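Local coordinates for PTS EIIA type-4 domain-containing protein (Streptococcus agalactiae NEM316, PDB 4TKZ) that probably takes up and passes on a phosphoryl group as the EIIA component of a bacterial sugar-transporting phosphotransferase system, at residues 5-10 with 67-72. Numbering follows the deposited sequence.
Sequences IIVAHG and GTPFNV
His9 ND1 is hydrogen-bonded to Asp63 OD2, a tie that fixes the rotation of the imidazole while one of its faces lies over the ring of Pro69. The proline comes over that face, with Pro69 CD 3.5 Å from His9 CE1 and Pro69 CG also above the ring, and the two side chains meet at about a right angle. His9 CG stands anti to its own carbonyl carbon (chi1 -69°), which swings the ring across to the start of helix 68-76. Gly67, the N-cap, brings only its CA to the ring edge, 4.3 Å from His9 CE1 and near the ring plane; with no side chain it fits a place this close to the imidazole. Phe35 also meets the imidazole.

Proline is well placed in the first turn, where a helix needs no N-H for its own bonding. Its ring spans three strand residues. Pro69 CB rests 3.4 Å from Val7 O and 3.5 Å from Val7 CG1, the branch set anti to the backbone N (chi1 -163°). Pro69 CG reaches Ala8 CA at 3.8 Å. The helix thus packs against the end of strand 3-9 in this parallel alpha/beta fold; the axes of 5-9 and 68-72 come within 7.5 Å at 135°.

The backbone of the same histidine reaches across the dimer, where His9 O is hydrogen-bonded to Ser19 OG of the second subunit. In mannose-family EIIA domains a histidine ending the first strand carries the phosphoryl group, and His9 matches that position. An aspartate-held ring beside a helix N-terminus is consistent with this role, since the helix end could help stabilise negative charge.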
loop_
_atom_site.group_PDB
_atom_site.type_symbol
_atom_site.label_atom_id
_atom_site.label_comp_id
_atom_site.label_asym_id
_atom_site.label_seq_id
_atom_site.Cartn_x
_atom_site.Cartn_y
_atom_site.Cartn_z
ATOM N N ILE A 5 0.158 -13.232 -5.298
ATOM C CA ILE A 5 1.485 -13.160 -4.714
ATOM C C ILE A 5 1.875 -11.710 -4.505
ATOM O O ILE A 5 1.868 -10.902 -5.444
ATOM C CB ILE A 5 2.523 -13.844 -5.625
ATOM C CG1 ILE A 5 2.094 -15.277 -5.917
ATOM C CG2 ILE A 5 3.910 -13.828 -4.983
ATOM C CD1 ILE A 5 3.075 -16.036 -6.850
ATOM N N ILE A 6 2.228 -11.387 -3.268
ATOM C CA ILE A 6 2.644 -10.040 -2.914
ATOM C C ILE A 6 4.156 -9.970 -2.740
ATOM O O ILE A 6 4.722 -10.646 -1.863
ATOM C CB ILE A 6 1.982 -9.602 -1.597
ATOM C CG1 ILE A 6 0.456 -9.686 -1.698
ATOM C CG2 ILE A 6 2.387 -8.173 -1.235
ATOM C CD1 ILE A 6 -0.258 -9.439 -0.360
ATOM N N VAL A 7 4.810 -9.156 -3.567
ATOM C CA VAL A 7 6.250 -8.961 -3.457
ATOM C C VAL A 7 6.546 -7.495 -3.209
ATOM O O VAL A 7 6.161 -6.638 -4.007
ATOM C CB VAL A 7 6.986 -9.398 -4.745
ATOM C CG1 VAL A 7 8.465 -9.574 -4.455
ATOM C CG2 VAL A 7 6.377 -10.672 -5.286
ATOM N N ALA A 8 7.222 -7.189 -2.103
ATOM C CA ALA A 8 7.503 -5.795 -1.776
ATOM C C ALA A 8 8.696 -5.642 -0.840
ATOM O O ALA A 8 9.113 -6.596 -0.188
ATOM C CB ALA A 8 6.250 -5.130 -1.172
ATOM N N HIS A 9 9.237 -4.427 -0.800
ATOM C CA HIS A 9 10.381 -4.078 0.033
ATOM C C HIS A 9 10.097 -4.215 1.527
ATOM O O HIS A 9 9.021 -3.837 2.007
ATOM C CB HIS A 9 10.796 -2.630 -0.253
ATOM C CG HIS A 9 11.396 -2.419 -1.612
ATOM N ND1 HIS A 9 10.630 -2.194 -2.737
ATOM C CD2 HIS A 9 12.686 -2.373 -2.020
ATOM C CE1 HIS A 9 11.425 -2.039 -3.783
ATOM N NE2 HIS A 9 12.676 -2.137 -3.372
ATOM N N GLY A 10 11.080 -4.716 2.266
ATOM C CA GLY A 10 10.943 -4.906 3.698
ATOM C C GLY A 10 9.883 -5.932 4.029
ATOM O O GLY A 10 9.690 -6.893 3.280
ATOM N N GLY A 67 11.079 -1.027 -9.150
ATOM C CA GLY A 67 11.811 -1.627 -8.048
ATOM C C GLY A 67 12.126 -3.099 -8.286
ATOM O O GLY A 67 11.624 -3.708 -9.224
ATOM N N THR A 68 12.962 -3.675 -7.430
ATOM C CA THR A 68 13.364 -5.082 -7.574
ATOM C C THR A 68 12.184 -6.064 -7.597
ATOM O O THR A 68 12.111 -6.907 -8.488
ATOM C CB THR A 68 14.435 -5.480 -6.538
ATOM O OG1 THR A 68 15.632 -4.748 -6.816
ATOM C CG2 THR A 68 14.743 -6.986 -6.584
ATOM N N PRO A 69 11.243 -5.956 -6.634
ATOM C CA PRO A 69 10.081 -6.846 -6.715
ATOM C C PRO A 69 9.341 -6.770 -8.044
ATOM O O PRO A 69 8.930 -7.814 -8.563
ATOM C CB PRO A 69 9.169 -6.318 -5.593
ATOM C CG PRO A 69 10.108 -5.789 -4.583
ATOM C CD PRO A 69 11.234 -5.170 -5.386
ATOM N N PHE A 70 9.148 -5.566 -8.576
ATOM C CA PHE A 70 8.416 -5.426 -9.825
ATOM C C PHE A 70 9.284 -5.968 -10.967
ATOM O O PHE A 70 8.815 -6.742 -11.811
ATOM C CB PHE A 70 8.071 -3.963 -10.082
ATOM C CG PHE A 70 7.399 -3.723 -11.400
ATOM C CD1 PHE A 70 6.027 -3.894 -11.542
ATOM C CD2 PHE A 70 8.147 -3.331 -12.505
ATOM C CE1 PHE A 70 5.411 -3.677 -12.768
ATOM C CE2 PHE A 70 7.543 -3.107 -13.728
ATOM C CZ PHE A 70 6.181 -3.282 -13.866
ATOM N N ASN A 71 10.547 -5.565 -10.983
ATOM C CA ASN A 71 11.460 -5.979 -12.058
ATOM C C ASN A 71 11.647 -7.495 -12.156
ATOM O O ASN A 71 11.564 -8.080 -13.246
ATOM C CB ASN A 71 12.826 -5.295 -11.891
ATOM C CG ASN A 71 12.770 -3.791 -12.134
ATOM O OD1 ASN A 71 11.796 -3.259 -12.670
ATOM N ND2 ASN A 71 13.831 -3.097 -11.732
ATOM N N VAL A 72 11.910 -8.130 -11.019
ATOM C CA VAL A 72 12.017 -9.586 -10.967
ATOM C C VAL A 72 10.713 -10.260 -11.377
ATOM O O VAL A 72 10.731 -11.242 -12.106
ATOM C CB VAL A 72 12.420 -10.073 -9.562
ATOM C CG1 VAL A 72 12.139 -11.556 -9.398
ATOM C CG2 VAL A 72 13.881 -9.783 -9.290
#